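Local coordinates for protein SusD homolog (Bacteroides thetaiotaomicron VPI-5482, PDB 3FDH) that probably binds glycans at the cell surface as a SusD/RagB-family outer-membrane lipoprotein, working in nutrient uptake, at residues N456-N468 with A480-V492. Residues are numbered along the deposited sequence; the frame is centred on the assembly and turned at random.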
ATOM      1  N   ASN A 456      20.911  -1.170  -6.232  1.00 31.70           N
ATOM      2  CA  ASN A 456      20.315  -2.297  -5.510  1.00 31.82           C
ATOM      3  C   ASN A 456      21.278  -3.465  -5.281  1.00 34.44           C
ATOM      4  O   ASN A 456      20.918  -4.435  -4.610  1.00 35.99           O
ATOM      5  CB  ASN A 456      19.084  -2.810  -6.264  1.00 30.98           C
ATOM      6  CG  ASN A 456      17.879  -1.967  -6.034  1.00 31.74           C
ATOM      7  OD1 ASN A 456      17.866  -1.075  -5.185  1.00 31.94           O
ATOM      8  ND2 ASN A 456      16.839  -2.264  -6.758  1.00 27.91           N
ATOM      9  N   SER A 457      22.492  -3.342  -5.823  1.00 34.42           N
ATOM     10  CA  SER A 457      23.507  -4.386  -5.707  1.00 35.56           C
ATOM     11  C   SER A 457      23.871  -4.532  -4.243  1.00 35.01           C
ATOM     12  O   SER A 457      24.045  -5.633  -3.726  1.00 36.72           O
ATOM     13  CB  SER A 457      24.752  -4.064  -6.540  1.00 36.13           C
ATOM     14  OG  SER A 457      25.262  -2.782  -6.200  1.00 42.85           O
ATOM     15  N   SER A 458      23.945  -3.392  -3.561  1.00 33.16           N
ATOM     16  CA  SER A 458      24.218  -3.382  -2.131  1.00 31.27           C
ATOM     17  C   SER A 458      23.299  -2.472  -1.321  1.00 29.59           C
ATOM     18  O   SER A 458      23.351  -2.490  -0.094  1.00 27.48           O
ATOM     19  CB  SER A 458      25.639  -2.926  -1.882  1.00 29.76           C
ATOM     20  OG  SER A 458      25.797  -1.578  -2.310  1.00 32.59           O
ATOM     21  N   LYS A 459      22.430  -1.722  -1.986  1.00 28.55           N
ATOM     22  CA  LYS A 459      21.563  -0.777  -1.296  1.00 29.87           C
ATOM     23  C   LYS A 459      20.074  -0.846  -1.560  1.00 28.67           C
ATOM     24  O   LYS A 459      19.398   0.176  -1.649  1.00 30.46           O
ATOM     25  CB  LYS A 459      22.042   0.656  -1.504  1.00 30.64           C
ATOM     26  CG  LYS A 459      23.286   0.907  -0.655  1.00 35.08           C
ATOM     27  CD  LYS A 459      23.792   2.270  -0.876  1.00 39.69           C
ATOM     28  CE  LYS A 459      24.702   2.631   0.208  1.00 45.14           C
ATOM     29  NZ  LYS A 459      25.140   4.020  -0.072  1.00 54.45           N
ATOM     30  N   PHE A 460      19.568  -2.067  -1.679  1.00 27.46           N
ATOM     31  CA  PHE A 460      18.131  -2.260  -1.734  1.00 28.51           C
ATOM     32  C   PHE A 460      17.609  -2.300  -0.305  1.00 28.47           C
ATOM     33  O   PHE A 460      18.015  -3.156   0.473  1.00 32.59           O
ATOM     34  CB  PHE A 460      17.728  -3.560  -2.411  1.00 29.37           C
ATOM     35  CG  PHE A 460      16.261  -3.728  -2.411  1.00 27.92           C
ATOM     36  CD1 PHE A 460      15.475  -2.953  -3.245  1.00 29.71           C
ATOM     37  CD2 PHE A 460      15.647  -4.576  -1.508  1.00 28.55           C
ATOM     38  CE1 PHE A 460      14.100  -3.019  -3.198  1.00 32.14           C
ATOM     39  CE2 PHE A 460      14.293  -4.687  -1.487  1.00 28.99           C
ATOM     40  CZ  PHE A 460      13.500  -3.896  -2.325  1.00 31.27           C
ATOM     41  N   PRO A 461      16.727  -1.358   0.078  1.00 29.07           N
ATOM     42  CA  PRO A 461      16.286  -1.389   1.457  1.00 29.05           C
ATOM     43  C   PRO A 461      15.302  -2.487   1.793  1.00 29.94           C
ATOM     44  O   PRO A 461      14.205  -2.566   1.244  1.00 29.03           O
ATOM     45  CB  PRO A 461      15.620  -0.031   1.653  1.00 29.84           C
ATOM     46  CG  PRO A 461      15.193   0.388   0.281  1.00 31.17           C
ATOM     47  CD  PRO A 461      16.006  -0.359  -0.724  1.00 30.80           C
ATOM     48  N   LEU A 462      15.710  -3.298   2.757  1.00 29.83           N
ATOM     49  CA  LEU A 462      14.908  -4.468   3.175  1.00 29.63           C
ATOM     50  C   LEU A 462      13.863  -4.076   4.192  1.00 29.86           C
ATOM     51  O   LEU A 462      12.996  -4.869   4.566  1.00 29.03           O
ATOM     52  CB  LEU A 462      15.810  -5.521   3.802  1.00 28.59           C
ATOM     53  CG  LEU A 462      16.940  -6.015   2.916  1.00 31.07           C
ATOM     54  CD1 LEU A 462      17.831  -6.992   3.659  1.00 24.17           C
ATOM     55  CD2 LEU A 462      16.389  -6.714   1.771  1.00 25.35           C
ATOM     56  N   ARG A 463      13.986  -2.833   4.630  1.00 29.27           N
ATOM     57  CA  ARG A 463      13.112  -2.266   5.666  1.00 28.43           C
ATOM     58  C   ARG A 463      13.335  -0.778   5.761  1.00 27.45           C
ATOM     59  O   ARG A 463      14.252  -0.258   5.114  1.00 28.31           O
ATOM     60  CB  ARG A 463      13.465  -2.894   7.028  1.00 26.47           C
ATOM     61  CG  ARG A 463      14.867  -2.624   7.513  1.00 27.17           C
ATOM     62  CD  ARG A 463      15.354  -3.773   8.397  1.00 26.95           C
ATOM     63  NE  ARG A 463      14.657  -3.857   9.678  1.00 27.76           N
ATOM     64  CZ  ARG A 463      14.625  -4.921  10.466  1.00 28.58           C
ATOM     65  NH1 ARG A 463      15.208  -6.057  10.104  1.00 29.90           N
ATOM     66  NH2 ARG A 463      13.973  -4.840  11.617  1.00 28.36           N
ATOM     67  N   TYR A 464      12.531  -0.125   6.610  1.00 28.88           N
ATOM     68  CA  TYR A 464      12.654   1.321   6.882  1.00 27.64           C
ATOM     69  C   TYR A 464      13.400   1.496   8.202  1.00 26.42           C
ATOM     70  O   TYR A 464      13.177   0.719   9.143  1.00 29.07           O
ATOM     71  CB  TYR A 464      11.320   2.016   7.021  1.00 26.69           C
ATOM     72  CG  TYR A 464      10.612   2.159   5.674  1.00 20.79           C
ATOM     73  CD1 TYR A 464      11.013   1.389   4.619  1.00 23.81           C
ATOM     74  CD2 TYR A 464       9.564   3.037   5.514  1.00 28.91           C
ATOM     75  CE1 TYR A 464      10.349   1.494   3.389  1.00 22.48           C
ATOM     76  CE2 TYR A 464       8.934   3.141   4.334  1.00 27.56           C
ATOM     77  CZ  TYR A 464       9.317   2.391   3.287  1.00 27.52           C
ATOM     78  OH  TYR A 464       8.586   2.569   2.110  1.00 27.47           O
ATOM     79  N   PRO A 465      14.229   2.553   8.306  1.00 26.27           N
ATOM     80  CA  PRO A 465      14.899   2.764   9.573  1.00 25.92           C
ATOM     81  C   PRO A 465      13.982   3.303  10.681  1.00 26.70           C
ATOM     82  O   PRO A 465      13.024   4.053  10.436  1.00 26.50           O
ATOM     83  CB  PRO A 465      15.965   3.823   9.225  1.00 26.18           C
ATOM     84  CG  PRO A 465      15.391   4.563   8.051  1.00 26.44           C
ATOM     85  CD  PRO A 465      14.713   3.492   7.265  1.00 27.06           C
ATOM     86  N   TYR A 466      14.292   2.905  11.898  1.00 26.22           N
ATOM     87  CA  TYR A 466      13.547   3.374  13.080  1.00 27.22           C
ATOM     88  C   TYR A 466      13.615   4.898  13.203  1.00 29.18           C
ATOM     89  O   TYR A 466      14.625   5.550  12.855  1.00 30.05           O
ATOM     90  CB  TYR A 466      14.084   2.759  14.378  1.00 30.27           C
ATOM     91  CG  TYR A 466      14.021   1.235  14.456  1.00 31.58           C
ATOM     92  CD1 TYR A 466      12.807   0.576  14.586  1.00 28.90           C
ATOM     93  CD2 TYR A 466      15.181   0.466  14.399  1.00 31.58           C
ATOM     94  CE1 TYR A 466      12.742  -0.832  14.637  1.00 29.24           C
ATOM     95  CE2 TYR A 466      15.129  -0.940  14.472  1.00 31.25           C
ATOM     96  CZ  TYR A 466      13.915  -1.573  14.609  1.00 29.91           C
ATOM     97  OH  TYR A 466      13.870  -2.944  14.666  1.00 30.56           O
ATOM     98  N   GLY A 467      12.545   5.451  13.760  1.00 28.86           N
ATOM     99  CA  GLY A 467      12.420   6.895  13.940  1.00 29.47           C
ATOM    100  C   GLY A 467      13.365   7.389  14.981  1.00 28.08           C
ATOM    101  O   GLY A 467      13.556   6.762  16.013  1.00 30.14           O
ATOM    102  N   ASN A 468      13.960   8.543  14.712  1.00 30.98           N
ATOM    103  CA  ASN A 468      14.966   9.104  15.623  1.00 29.79           C
ATOM    104  C   ASN A 468      14.343   9.543  16.932  1.00 29.90           C
ATOM    105  O   ASN A 468      15.031   9.745  17.933  1.00 31.22           O
ATOM    106  CB  ASN A 468      15.797  10.250  14.995  1.00 31.21           C
ATOM    107  CG  ASN A 468      14.973  11.478  14.651  1.00 36.33           C
ATOM    108  OD1 ASN A 468      14.232  11.479  13.696  1.00 36.38           O
ATOM    109  ND2 ASN A 468      15.139  12.542  15.416  1.00 42.93           N
ATOM    110  N   ALA A 480      19.179  -1.106  18.224  1.00 31.06           N
ATOM    111  CA  ALA A 480      18.732  -1.833  17.038  1.00 30.81           C
ATOM    112  C   ALA A 480      18.971  -1.052  15.742  1.00 32.26           C
ATOM    113  O   ALA A 480      19.218  -1.633  14.683  1.00 29.63           O
ATOM    114  CB  ALA A 480      17.255  -2.201  17.131  1.00 31.69           C
ATOM    115  N   TYR A 481      18.920   0.274  15.852  1.00 31.92           N
ATOM    116  CA  TYR A 481      19.087   1.145  14.673  1.00 30.81           C
ATOM    117  C   TYR A 481      20.558   1.180  14.250  1.00 30.78           C
ATOM    118  O   TYR A 481      20.907   1.259  13.062  1.00 31.55           O
ATOM    119  CB  TYR A 481      18.562   2.580  14.933  1.00 30.25           C
ATOM    120  CG  TYR A 481      18.987   3.503  13.819  1.00 28.54           C
ATOM    121  CD1 TYR A 481      18.381   3.446  12.572  1.00 25.72           C
ATOM    122  CD2 TYR A 481      20.004   4.399  13.995  1.00 30.95           C
ATOM    123  CE1 TYR A 481      18.814   4.263  11.550  1.00 32.05           C
ATOM    124  CE2 TYR A 481      20.418   5.225  13.000  1.00 30.00           C
ATOM    125  CZ  TYR A 481      19.844   5.149  11.772  1.00 32.05           C
ATOM    126  OH  TYR A 481      20.315   5.958  10.778  1.00 29.56           O
ATOM    127  N   GLY A 482      21.419   1.132  15.248  1.00 31.32           N
ATOM    128  CA  GLY A 482      22.864   1.200  15.009  1.00 31.85           C
ATOM    129  C   GLY A 482      23.232   2.444  14.207  1.00 32.13           C
ATOM    130  O   GLY A 482      23.006   3.547  14.651  1.00 33.01           O
ATOM    131  N   ASN A 483      23.812   2.255  13.027  1.00 32.18           N
ATOM    132  CA  ASN A 483      24.224   3.374  12.157  1.00 31.01           C
ATOM    133  C   ASN A 483      23.365   3.378  10.930  1.00 30.37           C
ATOM    134  O   ASN A 483      23.582   4.137   9.984  1.00 31.78           O
ATOM    135  CB  ASN A 483      25.706   3.310  11.762  1.00 31.90           C
ATOM    136  CG  ASN A 483      26.044   2.108  10.923  1.00 32.60           C
ATOM    137  OD1 ASN A 483      25.162   1.352  10.521  1.00 33.62           O
ATOM    138  ND2 ASN A 483      27.320   1.933  10.641  1.00 37.13           N
ATOM    139  N   GLY A 484      22.378   2.503  10.990  1.00 29.23           N
ATOM    140  CA  GLY A 484      21.339   2.360   9.955  1.00 27.96           C
ATOM    141  C   GLY A 484      21.680   1.450   8.779  1.00 29.82           C
ATOM    142  O   GLY A 484      20.840   1.195   7.929  1.00 30.95           O
ATOM    143  N   ASP A 485      22.922   0.977   8.720  1.00 31.64           N
ATOM    144  CA  ASP A 485      23.336   0.139   7.570  1.00 31.42           C
ATOM    145  C   ASP A 485      22.528  -1.145   7.522  1.00 30.68           C
ATOM    146  O   ASP A 485      22.355  -1.772   6.486  1.00 31.14           O
ATOM    147  CB  ASP A 485      24.829  -0.191   7.611  1.00 31.82           C
ATOM    148  CG  ASP A 485      25.705   0.995   7.302  1.00 34.69           C
ATOM    149  OD1 ASP A 485      25.231   2.002   6.733  1.00 37.37           O
ATOM    150  OD2 ASP A 485      26.905   0.901   7.632  1.00 40.94           O
ATOM    151  N   TYR A 486      21.994  -1.505   8.672  1.00 31.39           N
ATOM    152  CA  TYR A 486      21.223  -2.771   8.833  1.00 29.19           C
ATOM    153  C   TYR A 486      19.991  -2.813   7.918  1.00 29.87           C
ATOM    154  O   TYR A 486      19.482  -3.869   7.549  1.00 29.69           O
ATOM    155  CB  TYR A 486      20.836  -2.994  10.321  1.00 29.59           C
ATOM    156  CG  TYR A 486      19.631  -2.164  10.703  1.00 25.12           C
ATOM    157  CD1 TYR A 486      19.719  -0.780  10.880  1.00 24.00           C
ATOM    158  CD2 TYR A 486      18.376  -2.763  10.811  1.00 26.95           C
ATOM    159  CE1 TYR A 486      18.574  -0.017  11.179  1.00 27.64           C
ATOM    160  CE2 TYR A 486      17.252  -2.014  11.139  1.00 28.22           C
ATOM    161  CZ  TYR A 486      17.341  -0.649  11.304  1.00 31.04           C
ATOM    162  OH  TYR A 486      16.183   0.068  11.581  1.00 31.35           O
ATOM    163  N   VAL A 487      19.552  -1.645   7.469  1.00 29.64           N
ATOM    164  CA  VAL A 487      18.341  -1.598   6.644  1.00 28.79           C
ATOM    165  C   VAL A 487      18.613  -2.325   5.324  1.00 27.30           C
ATOM    166  O   VAL A 487      17.701  -2.782   4.647  1.00 29.60           O
ATOM    167  CB  VAL A 487      17.816  -0.145   6.388  1.00 30.55           C
ATOM    168  CG1 VAL A 487      17.600   0.619   7.739  1.00 25.83           C
ATOM    169  CG2 VAL A 487      18.723   0.600   5.490  1.00 36.17           C
ATOM    170  N   TYR A 488      19.881  -2.481   5.001  1.00 26.61           N
ATOM    171  CA  TYR A 488      20.243  -3.109   3.744  1.00 29.94           C
ATOM    172  C   TYR A 488      20.686  -4.549   3.893  1.00 29.07           C
ATOM    173  O   TYR A 488      20.831  -5.245   2.888  1.00 30.68           O
ATOM    174  CB  TYR A 488      21.382  -2.350   3.062  1.00 29.85           C
ATOM    175  CG  TYR A 488      21.088  -0.909   2.698  1.00 29.58           C
ATOM    176  CD1 TYR A 488      20.108  -0.612   1.800  1.00 29.10           C
ATOM    177  CD2 TYR A 488      21.818   0.135   3.239  1.00 32.94           C
ATOM    178  CE1 TYR A 488      19.838   0.722   1.433  1.00 33.62           C
ATOM    179  CE2 TYR A 488      21.570   1.453   2.888  1.00 31.53           C
ATOM    180  CZ  TYR A 488      20.569   1.740   1.985  1.00 33.47           C
ATOM    181  OH  TYR A 488      20.327   3.052   1.606  1.00 33.07           O
ATOM    182  N   SER A 489      20.959  -4.972   5.124  1.00 30.24           N
ATOM    183  CA  SER A 489      21.451  -6.326   5.374  1.00 28.43           C
ATOM    184  C   SER A 489      20.556  -7.231   6.244  1.00 30.44           C
ATOM    185  O   SER A 489      20.698  -8.425   6.227  1.00 30.99           O
ATOM    186  CB  SER A 489      22.802  -6.247   6.070  1.00 26.61           C
ATOM    187  OG  SER A 489      22.659  -5.558   7.287  1.00 33.40           O
ATOM    188  N   GLU A 490      19.615  -6.656   6.974  1.00 29.44           N
ATOM    189  CA  GLU A 490      18.815  -7.434   7.908  1.00 27.53           C
ATOM    190  C   GLU A 490      17.375  -7.508   7.477  1.00 27.56           C
ATOM    191  O   GLU A 490      16.618  -6.592   7.722  1.00 28.65           O
ATOM    192  CB  GLU A 490      18.873  -6.797   9.293  1.00 26.60           C
ATOM    193  CG  GLU A 490      20.269  -6.895   9.968  1.00 28.70           C
ATOM    194  CD  GLU A 490      20.638  -8.295  10.341  1.00 35.65           C
ATOM    195  OE1 GLU A 490      19.772  -9.184  10.285  1.00 30.95           O
ATOM    196  OE2 GLU A 490      21.816  -8.531  10.724  1.00 30.72           O
ATOM    197  N   PRO A 491      16.982  -8.614   6.843  1.00 28.53           N
ATOM    198  CA  PRO A 491      15.574  -8.694   6.417  1.00 26.71           C
ATOM    199  C   PRO A 491      14.649  -8.723   7.635  1.00 28.03           C
ATOM    200  O   PRO A 491      15.066  -9.060   8.721  1.00 27.49           O
ATOM    201  CB  PRO A 491      15.480 -10.057   5.732  1.00 28.48           C
ATOM    202  CG  PRO A 491      16.841 -10.491   5.474  1.00 26.51           C
ATOM    203  CD  PRO A 491      17.759  -9.788   6.422  1.00 29.96           C
ATOM    204  N   VAL A 492      13.386  -8.405   7.440  1.00 27.80           N
ATOM    205  CA  VAL A 492      12.408  -8.532   8.547  1.00 28.22           C
ATOM    206  C   VAL A 492      12.134 -10.031   8.770  1.00 29.16           C
ATOM    207  O   VAL A 492      12.471 -10.876   7.927  1.00 31.40           O
ATOM    208  CB  VAL A 492      11.108  -7.702   8.288  1.00 27.50           C
ATOM    209  CG1 VAL A 492      11.537  -6.233   8.089  1.00 23.57           C
ATOM    210  CG2 VAL A 492      10.271  -8.209   7.075  1.00 25.22           C
TER
HETATM  211  O   HOH W   1      23.521  -5.259   1.163  0.50 26.39           O
HETATM  212  O   HOH W   2      19.576  -5.311   0.411  1.00 23.47           O
HETATM  213  O   HOH W   3      12.792  -7.715   4.592  1.00 22.69           O
HETATM  214  O   HOH W   4      13.804  -1.155  10.893  1.00 24.25           O
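Arg463 reaches across to the chain end of 480-492, joining the loop after helix 456-459 to the loop after helix 475-481. Its CG takes the cramped place between backbone N and carbonyl carbon (chi1 62°), and the chain bends at chi3. NH1 then donates to Glu490 O at 2.8 Å, almost straight and within the guanidinium plane; NH1 lies well out of the carbonyl plane (51°). Val492 CG1 lies over one face of the guanidinium. Tyr486 brings CD2 and CE2 over the opposite face, toward its rim; guanidinium and ring planes are 57° apart. NH2 forms a salt bridge with the terminal carboxylate of Arg499 and is hydrogen-bonded to Phe127 O. A water joins NE, Tyr464 O and Tyr486 OH. The Tyr466 and Tyr486 rings are near parallel but slid apart. At the other end, Lys459 CG sits over the Tyr488 ring in a CH-pi contact, 3.9 Å from its centroid. Between the Arg463 and Lys459 contacts, Leu462 N donates to Val487 O at 2.8 Å. With an alanine here in place of Arg463, Glu490 O and the Arg499 carboxylate would probably lose this partner, and a gap would be likely to open between Tyr486 and Val492. One buried charge thus ties both loops to the C-terminus.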